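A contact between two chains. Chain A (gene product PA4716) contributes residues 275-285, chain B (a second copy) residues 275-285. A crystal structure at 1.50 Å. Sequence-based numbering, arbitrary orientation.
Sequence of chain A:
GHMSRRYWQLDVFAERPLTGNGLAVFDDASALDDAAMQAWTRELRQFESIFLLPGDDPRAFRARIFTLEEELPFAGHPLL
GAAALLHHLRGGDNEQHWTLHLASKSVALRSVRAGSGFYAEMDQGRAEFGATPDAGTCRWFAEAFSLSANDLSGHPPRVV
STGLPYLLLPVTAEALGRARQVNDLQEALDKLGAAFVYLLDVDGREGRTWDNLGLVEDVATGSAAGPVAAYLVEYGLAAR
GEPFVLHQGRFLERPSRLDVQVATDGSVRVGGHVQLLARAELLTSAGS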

ATOM      1  N   GLN A 275      17.748  -5.736  -5.246  1.00 11.41           N
ATOM      2  CA  GLN A 275      17.352  -6.355  -6.498  1.00 11.84           C
ATOM      3  C   GLN A 275      16.486  -5.403  -7.304  1.00 11.85           C
ATOM      4  O   GLN A 275      15.673  -4.687  -6.742  1.00 12.35           O
ATOM      5  CB  GLN A 275      16.540  -7.621  -6.224  1.00 12.39           C
ATOM      6  CG  GLN A 275      17.214  -8.600  -5.287  1.00 13.77           C
ATOM      7  CD  GLN A 275      18.584  -9.058  -5.771  1.00 16.15           C
ATOM      8  OE1 GLN A 275      18.761  -9.403  -6.940  1.00 19.35           O
ATOM      9  NE2 GLN A 275      19.550  -9.060  -4.869  1.00 18.47           N
ATOM     10  N   LEU A 276      16.640  -5.434  -8.622  1.00 11.79           N
ATOM     11  CA  LEU A 276      15.813  -4.652  -9.535  1.00 12.11           C
ATOM     12  C   LEU A 276      14.759  -5.578 -10.150  1.00 11.91           C
ATOM     13  O   LEU A 276      15.095  -6.609 -10.727  1.00 12.56           O
ATOM     14  CB  LEU A 276      16.674  -4.023 -10.620  1.00 12.52           C
ATOM     15  CG  LEU A 276      17.392  -2.712 -10.303  1.00 15.07           C
ATOM     16  CD1 LEU A 276      18.376  -2.884  -9.169  1.00 17.22           C
ATOM     17  CD2 LEU A 276      18.098  -2.210 -11.552  1.00 17.14           C
ATOM     18  N   LEU A 277      13.492  -5.220 -10.003  1.00 11.15           N
ATOM     19  CA  LEU A 277      12.383  -6.093 -10.407  1.00 11.44           C
ATOM     20  C   LEU A 277      11.672  -5.694 -11.694  1.00 11.08           C
ATOM     21  O   LEU A 277      11.258  -6.574 -12.449  1.00 11.03           O
ATOM     22  CB  LEU A 277      11.346  -6.168  -9.288  1.00 11.68           C
ATOM     23  CG  LEU A 277      11.593  -7.207  -8.195  1.00 15.01           C
ATOM     24  CD1 LEU A 277      12.880  -7.001  -7.426  1.00 16.79           C
ATOM     25  CD2 LEU A 277      10.396  -7.214  -7.255  1.00 16.92           C
ATOM     26  N   ALA A 278      11.478  -4.399 -11.923  1.00  9.97           N
ATOM     27  CA  ALA A 278      10.698  -3.918 -13.065  1.00  9.75           C
ATOM     28  C   ALA A 278      11.085  -2.508 -13.448  1.00  9.48           C
ATOM     29  O   ALA A 278      11.464  -1.692 -12.599  1.00  9.65           O
ATOM     30  CB  ALA A 278       9.209  -3.960 -12.758  1.00  9.97           C
ATOM     31  N   ARG A 279      11.003  -2.226 -14.738  1.00  9.14           N
ATOM     32  CA  ARG A 279      11.193  -0.906 -15.305  1.00  9.35           C
ATOM     33  C   ARG A 279       9.873  -0.472 -15.945  1.00  9.95           C
ATOM     34  O   ARG A 279       9.378  -1.145 -16.847  1.00 10.24           O
ATOM     35  CB  ARG A 279      12.285  -0.946 -16.388  1.00 10.33           C
ATOM     36  CG  ARG A 279      12.579   0.385 -17.056  1.00 12.73           C
ATOM     37  CD  ARG A 279      13.500   0.275 -18.276  1.00 16.41           C
ATOM     38  NE  ARG A 279      12.852  -0.497 -19.339  1.00 20.81           N
ATOM     39  CZ  ARG A 279      13.238  -1.696 -19.769  1.00 24.02           C
ATOM     40  NH1 ARG A 279      14.285  -2.319 -19.238  1.00 24.98           N
ATOM     41  NH2 ARG A 279      12.548  -2.294 -20.737  1.00 25.73           N
ATOM     42  N   ALA A 280       9.337   0.659 -15.509  1.00  8.73           N
ATOM     43  CA  ALA A 280       8.039   1.150 -15.958  1.00  9.13           C
ATOM     44  C   ALA A 280       8.193   2.444 -16.741  1.00  9.44           C
ATOM     45  O   ALA A 280       8.883   3.363 -16.305  1.00 11.58           O
ATOM     46  CB  ALA A 280       7.123   1.374 -14.770  1.00  8.79           C
ATOM     47  N   GLU A 281       7.554   2.507 -17.897  1.00  9.81           N
ATOM     48  CA  GLU A 281       7.490   3.697 -18.727  1.00 10.68           C
ATOM     49  C   GLU A 281       6.194   4.440 -18.466  1.00 10.24           C
ATOM     50  O   GLU A 281       5.129   3.839 -18.527  1.00  9.07           O
ATOM     51  CB  GLU A 281       7.546   3.277 -20.191  1.00 12.09           C
ATOM     52  CG  GLU A 281       8.936   2.925 -20.659  1.00 18.39           C
ATOM     53  CD  GLU A 281       9.753   4.155 -21.041  1.00 21.66           C
ATOM     54  OE1 GLU A 281      10.961   4.145 -20.739  1.00 30.11           O
ATOM     55  OE2 GLU A 281       9.199   5.119 -21.632  1.00 26.92           O
ATOM     56  N   LEU A 282       6.265   5.736 -18.164  1.00  9.90           N
ATOM     57  CA  LEU A 282       5.075   6.541 -17.920  1.00 10.73           C
ATOM     58  C   LEU A 282       4.422   6.858 -19.247  1.00 10.85           C
ATOM     59  O   LEU A 282       5.099   7.211 -20.211  1.00 12.14           O
ATOM     60  CB  LEU A 282       5.412   7.845 -17.179  1.00 11.39           C
ATOM     61  CG  LEU A 282       5.884   7.712 -15.738  1.00 14.13           C
ATOM     62  CD1 LEU A 282       5.896   9.086 -15.106  1.00 14.39           C
ATOM     63  CD2 LEU A 282       5.042   6.737 -14.950  1.00 18.20           C
ATOM     64  N   LEU A 283       3.103   6.742 -19.272  1.00 10.13           N
ATOM     65  CA  LEU A 283       2.306   6.900 -20.479  1.00 10.89           C
ATOM     66  C   LEU A 283       1.486   8.194 -20.446  1.00 12.56           C
ATOM     67  O   LEU A 283       0.826   8.523 -21.411  1.00 11.31           O
ATOM     68  CB  LEU A 283       1.380   5.689 -20.639  1.00 10.24           C
ATOM     69  CG  LEU A 283       2.086   4.330 -20.713  1.00 10.51           C
ATOM     70  CD1 LEU A 283       1.047   3.218 -20.671  1.00 11.12           C
ATOM     71  CD2 LEU A 283       2.956   4.230 -21.953  1.00 11.31           C
ATOM     72  N   THR A 284       1.514   8.907 -19.322  1.00 15.49           N
ATOM     73  CA  THR A 284       0.751  10.151 -19.175  1.00 18.71           C
ATOM     74  C   THR A 284       1.620  11.349 -19.530  1.00 20.88           C
ATOM     75  O   THR A 284       2.791  11.204 -19.861  1.00 21.49           O
ATOM     76  CB  THR A 284       0.227  10.315 -17.741  1.00 19.56           C
ATOM     77  OG1 THR A 284       1.318  10.202 -16.820  1.00 22.67           O
ATOM     78  CG2 THR A 284      -0.729   9.187 -17.390  1.00 20.58           C
ATOM     79  N   SER A 285       1.032  12.533 -19.473  1.00 22.91           N
ATOM     80  CA  SER A 285       1.731  13.751 -19.874  1.00 24.89           C
ATOM     81  C   SER A 285       2.703  14.180 -18.771  1.00 26.34           C
ATOM     82  O   SER A 285       2.431  13.978 -17.578  1.00 27.16           O
ATOM     83  CB  SER A 285       0.726  14.854 -20.206  1.00 24.79           C
ATOM     84  OG  SER A 285      -0.173  15.072 -19.141  1.00 26.41           O
TER
ATOM     85  N   GLN B 275      -7.929   5.228 -16.440  1.00  6.67           N
ATOM     86  CA  GLN B 275      -6.723   5.871 -16.934  1.00  6.90           C
ATOM     87  C   GLN B 275      -5.615   4.837 -17.039  1.00  7.06           C
ATOM     88  O   GLN B 275      -5.521   3.918 -16.229  1.00  7.10           O
ATOM     89  CB  GLN B 275      -6.296   7.005 -16.000  1.00  6.72           C
ATOM     90  CG  GLN B 275      -7.392   7.994 -15.670  1.00  8.48           C
ATOM     91  CD  GLN B 275      -7.876   8.785 -16.868  1.00 11.68           C
ATOM     92  OE1 GLN B 275      -7.101   9.097 -17.770  1.00 14.66           O
ATOM     93  NE2 GLN B 275      -9.156   9.121 -16.875  1.00 14.29           N
ATOM     94  N   LEU B 276      -4.757   5.015 -18.033  1.00  7.38           N
ATOM     95  CA  LEU B 276      -3.624   4.132 -18.279  1.00  7.52           C
ATOM     96  C   LEU B 276      -2.344   4.905 -17.962  1.00  7.28           C
ATOM     97  O   LEU B 276      -2.009   5.875 -18.654  1.00  7.45           O
ATOM     98  CB  LEU B 276      -3.652   3.710 -19.740  1.00  8.41           C
ATOM     99  CG  LEU B 276      -2.539   2.848 -20.284  1.00 11.33           C
ATOM    100  CD1 LEU B 276      -2.299   1.622 -19.413  1.00 12.12           C
ATOM    101  CD2 LEU B 276      -2.885   2.449 -21.716  1.00 13.13           C
ATOM    102  N   LEU B 277      -1.629   4.481 -16.930  1.00  6.95           N
ATOM    103  CA  LEU B 277      -0.524   5.275 -16.396  1.00  7.53           C
ATOM    104  C   LEU B 277       0.860   4.795 -16.772  1.00  7.27           C
ATOM    105  O   LEU B 277       1.749   5.613 -16.954  1.00  7.61           O
ATOM    106  CB  LEU B 277      -0.613   5.334 -14.876  1.00  7.81           C
ATOM    107  CG  LEU B 277      -1.490   6.466 -14.347  1.00 12.31           C
ATOM    108  CD1 LEU B 277      -2.931   6.255 -14.678  1.00 14.35           C
ATOM    109  CD2 LEU B 277      -1.269   6.572 -12.858  1.00 14.42           C
ATOM    110  N   ALA B 278       1.076   3.486 -16.848  1.00  6.98           N
ATOM    111  CA  ALA B 278       2.436   2.980 -17.075  1.00  6.84           C
ATOM    112  C   ALA B 278       2.448   1.588 -17.658  1.00  6.46           C
ATOM    113  O   ALA B 278       1.548   0.792 -17.407  1.00  6.15           O
ATOM    114  CB  ALA B 278       3.241   3.022 -15.773  1.00  7.20           C
ATOM    115  N   ARG B 279       3.482   1.323 -18.445  1.00  6.74           N
ATOM    116  CA  ARG B 279       3.800   0.005 -18.977  1.00  7.34           C
ATOM    117  C   ARG B 279       5.077  -0.470 -18.317  1.00  7.56           C
ATOM    118  O   ARG B 279       6.127   0.139 -18.495  1.00  8.04           O
ATOM    119  CB  ARG B 279       4.005   0.077 -20.493  1.00  7.96           C
ATOM    120  CG  ARG B 279       4.323  -1.261 -21.136  1.00  8.69           C
ATOM    121  CD  ARG B 279       4.620  -1.194 -22.637  1.00 12.55           C
ATOM    122  NE  ARG B 279       5.490  -0.092 -23.007  1.00 15.38           N
ATOM    123  CZ  ARG B 279       6.822  -0.101 -22.936  1.00 18.06           C
ATOM    124  NH1 ARG B 279       7.478  -1.165 -22.491  1.00 19.65           N
ATOM    125  NH2 ARG B 279       7.504   0.978 -23.311  1.00 18.98           N
ATOM    126  N   ALA B 280       5.002  -1.592 -17.619  1.00  8.06           N
ATOM    127  CA  ALA B 280       6.126  -2.117 -16.841  1.00  8.49           C
ATOM    128  C   ALA B 280       6.651  -3.418 -17.429  1.00  9.98           C
ATOM    129  O   ALA B 280       5.885  -4.298 -17.810  1.00 11.75           O
ATOM    130  CB  ALA B 280       5.718  -2.328 -15.396  1.00  8.28           C
ATOM    131  N   GLU B 281       7.964  -3.512 -17.558  1.00 11.01           N
ATOM    132  CA  GLU B 281       8.611  -4.720 -18.048  1.00 12.18           C
ATOM    133  C   GLU B 281       9.373  -5.348 -16.892  1.00 12.37           C
ATOM    134  O   GLU B 281      10.131  -4.651 -16.209  1.00 11.74           O
ATOM    135  CB  GLU B 281       9.564  -4.360 -19.188  1.00 13.03           C
ATOM    136  CG  GLU B 281       8.915  -3.628 -20.363  1.00 16.53           C
ATOM    137  CD  GLU B 281       7.936  -4.479 -21.165  1.00 19.87           C
ATOM    138  OE1 GLU B 281       8.125  -5.716 -21.257  1.00 22.15           O
ATOM    139  OE2 GLU B 281       6.957  -3.902 -21.708  1.00 21.59           O
ATOM    140  N   LEU B 282       9.157  -6.635 -16.641  1.00 13.28           N
ATOM    141  CA  LEU B 282       9.877  -7.335 -15.586  1.00 14.83           C
ATOM    142  C   LEU B 282      11.342  -7.525 -15.959  1.00 15.93           C
ATOM    143  O   LEU B 282      11.674  -7.815 -17.110  1.00 16.89           O
ATOM    144  CB  LEU B 282       9.243  -8.693 -15.258  1.00 14.94           C
ATOM    145  CG  LEU B 282       7.775  -8.705 -14.823  1.00 17.18           C
ATOM    146  CD1 LEU B 282       7.413 -10.119 -14.367  1.00 17.70           C
ATOM    147  CD2 LEU B 282       7.473  -7.675 -13.740  1.00 18.91           C
ATOM    148  N   LEU B 283      12.196  -7.359 -14.950  1.00 17.36           N
ATOM    149  CA  LEU B 283      13.650  -7.499 -15.061  1.00 18.66           C
ATOM    150  C   LEU B 283      14.141  -8.749 -14.318  1.00 20.68           C
ATOM    151  O   LEU B 283      15.349  -8.953 -14.169  1.00 21.36           O
ATOM    152  CB  LEU B 283      14.323  -6.259 -14.469  1.00 18.18           C
ATOM    153  CG  LEU B 283      13.933  -4.897 -15.047  1.00 17.95           C
ATOM    154  CD1 LEU B 283      14.582  -3.773 -14.231  1.00 18.92           C
ATOM    155  CD2 LEU B 283      14.333  -4.799 -16.486  1.00 18.33           C
ATOM    156  N   THR B 284      13.210  -9.566 -13.835  1.00 22.11           N
ATOM    157  CA  THR B 284      13.535 -10.843 -13.195  1.00 24.13           C
ATOM    158  C   THR B 284      12.502 -11.905 -13.549  1.00 25.73           C
ATOM    159  O   THR B 284      11.336 -11.596 -13.777  1.00 26.35           O
ATOM    160  CB  THR B 284      13.592 -10.708 -11.662  1.00 23.84           C
ATOM    161  OG1 THR B 284      13.777 -12.004 -11.071  1.00 25.32           O
ATOM    162  CG2 THR B 284      12.254 -10.237 -11.090  1.00 23.34           C
ATOM    163  N   SER B 285      12.943 -13.160 -13.551  1.00 27.70           N
ATOM    164  CA  SER B 285      12.080 -14.309 -13.799  1.00 28.84           C
ATOM    165  C   SER B 285      11.881 -15.106 -12.509  1.00 29.30           C
ATOM    166  O   SER B 285      12.230 -14.657 -11.405  1.00 30.17           O
ATOM    167  CB  SER B 285      12.691 -15.191 -14.891  1.00 29.20           C
ATOM    168  OG  SER B 285      14.096 -15.307 -14.725  1.00 30.87           O
TER
HETATM  169  O   HOH W   1      16.951  -7.739 -12.391  1.00 27.51           O
HETATM  170  O   HOH W   2       8.894  -0.262 -19.400  1.00 28.87           O
HETATM  171  O   HOH W   3      10.533  -0.128 -22.169  1.00 50.70           O

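Two copies of one strand, residues 275-282 in each chain, meet edge to edge and antiparallel, so that the sheet continues from one subunit into the other. The register is set by A:Ala280 facing B:Ala280, with CA to CA at 3.9 Å; because the same residue meets itself, the six backbone hydrogen bonds come in near-equivalent pairs about it, though the side chains and waters do not all match.

Six backbone hydrogen bonds carry the pairing. At one end B:Leu283 N donates to A:Leu277 O (2.8 Å), and at the other A:Leu283 N donates to B:Leu277 O (2.9 Å). Between them lie two reciprocal pairs. A:Arg279 N reaches B:Glu281 O at 3.0 Å while B:Glu281 N reaches A:Arg279 O at 2.8 Å; the corresponding ring, with the chains exchanged, has B:Arg279 N to A:Glu281 O at 3.0 Å and A:Glu281 N to B:Arg279 O at 2.8 Å. Angles at the hydrogens of 160-174° mark a well-aligned ladder. Where the strands come closest, CA-H...O contacts supplement it, as from A:Ala280 CA to B:Arg279 O at 3.3 Å.

The apolar face is built from alanine at 278 and 280 and leucine at 282. A:Ala280 CB and B:Ala280 CB stand 4.0 Å apart, small side chains matching the narrow spacing of a non-hydrogen-bonded pair. Next to them, each alanine 278 receives the leucine opposite: A:Ala278 CB lies 4.2 Å from B:Leu282 CD2, and A:Leu282 CD2 lies 4.2 Å from B:Ala278 CB. Beyond the strands, the leucines at 283 point toward the partner and cover its edge. A:Leu283 CD1 packs 3.6 Å from B:Leu276 CG, whereas B:Leu283 CD1 is 4.2 Å from A:Leu276 CB; the two leucines 276 differ in chi1, m in chain A and t in chain B.

The other face carries arginine 279 and glutamate 281, cross-strand neighbours in which the glutamate CG approaches the guanidinium: A:Glu281 CG sits 3.6 Å from B:Arg279 NH2. The charge pairing lies within chain B, where B:Arg279 NH1 forms a salt bridge with B:Glu281 OE2 at 2.9 Å.

Water joins the chains on this face and at one end. Water 2 donates to both A:Arg279 O (2.7 Å) and B:Arg279 O (2.9 Å), using carbonyls already engaged in the ladder, and water 3 accepts from A:Arg279 NH2 (3.3 Å) and B:Arg279 NH1 (3.2 Å), linking two like charges. Water 1 donates to A:Leu276 O and B:Leu283 O, each at 2.7 Å, extending the pairing past the last direct hydrogen bond.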